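Local coordinates for protein (S)-ureidoglycine--glyoxylate transaminase (Bacillus subtilis, PDB 3ISL) that catalyses the pyridoxal-phosphate-dependent transfer of an amino group from (S)-ureidoglycine to glyoxylate, giving oxalurate and glycine in purine catabolism, at residues Leu101-Ile104 with Ala105-Gly109. Numbering follows the deposited sequence.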
ATOM      1  N   LEU A 101      15.829  10.464  -1.750  1.00 25.51           N
ATOM      2  CA  LEU A 101      16.604   9.815  -0.710  1.00 26.56           C
ATOM      3  C   LEU A 101      17.056  10.855   0.324  1.00 26.75           C
ATOM      4  O   LEU A 101      17.050  10.556   1.511  1.00 25.83           O
ATOM      5  CB  LEU A 101      17.861   9.146  -1.295  1.00 27.25           C
ATOM      6  CG  LEU A 101      17.664   7.976  -2.257  1.00 27.62           C
ATOM      7  CD1 LEU A 101      19.071   7.466  -2.604  1.00 22.32           C
ATOM      8  CD2 LEU A 101      16.759   6.868  -1.677  1.00 25.59           C
ATOM      9  N   THR A 102      17.469  12.060  -0.124  1.00 27.77           N
ATOM     10  CA  THR A 102      17.984  13.029   0.836  1.00 29.28           C
ATOM     11  C   THR A 102      16.846  13.566   1.726  1.00 29.07           C
ATOM     12  O   THR A 102      17.006  13.749   2.944  1.00 29.31           O
ATOM     13  CB  THR A 102      18.856  14.186   0.218  1.00 30.70           C
ATOM     14  OG1 THR A 102      18.031  15.167  -0.413  1.00 35.85           O
ATOM     15  CG2 THR A 102      19.879  13.685  -0.768  1.00 28.32           C
ATOM     16  N   GLU A 103      15.697  13.797   1.115  1.00 27.98           N
ATOM     17  CA  GLU A 103      14.483  14.164   1.861  1.00 29.74           C
ATOM     18  C   GLU A 103      14.156  13.220   3.017  1.00 28.65           C
ATOM     19  O   GLU A 103      13.972  13.645   4.155  1.00 28.41           O
ATOM     20  CB  GLU A 103      13.323  14.130   0.887  1.00 30.50           C
ATOM     21  CG  GLU A 103      13.089  15.375   0.191  1.00 35.63           C
ATOM     22  CD  GLU A 103      12.287  16.246   1.065  1.00 43.47           C
ATOM     23  OE1 GLU A 103      11.516  15.621   1.834  1.00 47.93           O
ATOM     24  OE2 GLU A 103      12.441  17.495   1.019  1.00 42.90           O
ATOM     25  N   ILE A 104      14.055  11.939   2.687  1.00 28.50           N
ATOM     26  CA  ILE A 104      13.760  10.889   3.648  1.00 28.14           C
ATOM     27  C   ILE A 104      14.818  10.843   4.758  1.00 28.61           C
ATOM     28  O   ILE A 104      14.484  10.858   5.958  1.00 27.88           O
ATOM     29  CB  ILE A 104      13.629   9.514   2.918  1.00 27.23           C
ATOM     30  CG1 ILE A 104      12.328   9.460   2.100  1.00 26.14           C
ATOM     31  CG2 ILE A 104      13.598   8.419   3.925  1.00 27.55           C
ATOM     32  CD1 ILE A 104      12.352   8.509   0.921  1.00 26.91           C
ATOM     33  N   ALA A 105      16.103  10.778   4.376  1.00 29.28           N
ATOM     34  CA  ALA A 105      17.162  10.720   5.362  1.00 29.25           C
ATOM     35  C   ALA A 105      17.137  11.924   6.303  1.00 29.67           C
ATOM     36  O   ALA A 105      17.323  11.775   7.525  1.00 28.36           O
ATOM     37  CB  ALA A 105      18.578  10.586   4.678  1.00 29.04           C
ATOM     38  N   GLU A 106      16.928  13.117   5.750  1.00 30.29           N
ATOM     39  CA  GLU A 106      16.946  14.353   6.590  1.00 31.25           C
ATOM     40  C   GLU A 106      15.808  14.356   7.575  1.00 30.93           C
ATOM     41  O   GLU A 106      15.992  14.648   8.750  1.00 30.40           O
ATOM     42  CB  GLU A 106      16.852  15.611   5.738  1.00 30.76           C
ATOM     43  CG  GLU A 106      18.115  16.393   5.821  1.00 36.84           C
ATOM     44  CD  GLU A 106      18.386  17.239   4.601  1.00 43.34           C
ATOM     45  OE1 GLU A 106      17.423  17.524   3.834  1.00 40.17           O
ATOM     46  OE2 GLU A 106      19.585  17.611   4.437  1.00 45.76           O
ATOM     47  N   ARG A 107      14.632  13.993   7.063  1.00 31.09           N
ATOM     48  CA  ARG A 107      13.446  13.852   7.867  1.00 31.37           C
ATOM     49  C   ARG A 107      13.648  12.875   9.029  1.00 29.93           C
ATOM     50  O   ARG A 107      13.082  13.092  10.092  1.00 29.37           O
ATOM     51  CB  ARG A 107      12.214  13.514   6.992  1.00 32.49           C
ATOM     52  CG  ARG A 107      11.837  14.695   6.022  1.00 35.35           C
ATOM     53  CD  ARG A 107      10.324  14.708   5.688  1.00 38.05           C
ATOM     54  NE  ARG A 107       9.962  15.584   4.556  1.00 40.07           N
ATOM     55  CZ  ARG A 107       8.708  15.946   4.212  1.00 40.97           C
ATOM     56  NH1 ARG A 107       7.635  15.578   4.926  1.00 39.20           N
ATOM     57  NH2 ARG A 107       8.521  16.723   3.155  1.00 40.57           N
ATOM     58  N   TYR A 108      14.473  11.841   8.858  1.00 27.95           N
ATOM     59  CA  TYR A 108      14.778  10.953  10.010  1.00 26.77           C
ATOM     60  C   TYR A 108      15.948  11.427  10.892  1.00 25.39           C
ATOM     61  O   TYR A 108      16.413  10.717  11.776  1.00 24.36           O
ATOM     62  CB  TYR A 108      14.873   9.468   9.600  1.00 26.76           C
ATOM     63  CG  TYR A 108      13.491   8.945   9.263  1.00 25.08           C
ATOM     64  CD1 TYR A 108      12.609   8.556  10.294  1.00 27.83           C
ATOM     65  CD2 TYR A 108      13.018   8.943   7.949  1.00 26.53           C
ATOM     66  CE1 TYR A 108      11.306   8.159  10.028  1.00 22.70           C
ATOM     67  CE2 TYR A 108      11.729   8.518   7.660  1.00 27.48           C
ATOM     68  CZ  TYR A 108      10.860   8.133   8.752  1.00 24.07           C
ATOM     69  OH  TYR A 108       9.582   7.686   8.549  1.00 23.01           O
ATOM     70  N   GLY A 109      16.411  12.644  10.654  1.00 25.85           N
ATOM     71  CA  GLY A 109      17.429  13.236  11.557  1.00 27.16           C
ATOM     72  C   GLY A 109      18.895  12.993  11.154  1.00 27.88           C
ATOM     73  O   GLY A 109      19.814  13.349  11.897  1.00 27.10           O
TER
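Glu-103 and Arg-107, one turn apart near the C-terminal end of helix 96-107, lie side by side and point the same way. The Glu-103 chain bends at chi2 (-83°), which carries OE1 over to Arg-107 NE, 3.1 Å away, in a salt bridge through the syn lone pair of OE1. The bond is bent, 137° at the hydrogen of NE, with OE1 tilted out of the guanidinium plane; the two flat groups are turned 65° against each other. The Arg-107 chain runs extended from CG to NE, and its NH1 reaches the second subunit, bridging to Asp-250 and bonding to the carbonyl of Ile-244 there. A leucine in place of Arg-107 would probably cost Glu-103 and Asp-250 of the second subunit this positive charge, and the Ile-244 carbonyl there a donor.

On the neighbouring face, Ile-104 and Tyr-108 also run alongside each other. Ile-104 CG2 packs 4.1 Å from Tyr-108 CD2, while Ile-104 O sits at the ring edge and takes the hydrogen bond from Tyr-108 N, 3.1 Å away. The ring extends toward helix 71-82, where its OH bonds to Glu-76. Beyond it the helix closes in a Schellman motif, with Gly-109 N on Glu-106 O at 2.8 Å and Gly-109 taking the positive-phi position.

The guanidinium probably shares its charge between a carboxylate of its own helix and one of the other subunit, tying this helix end across the dimer interface.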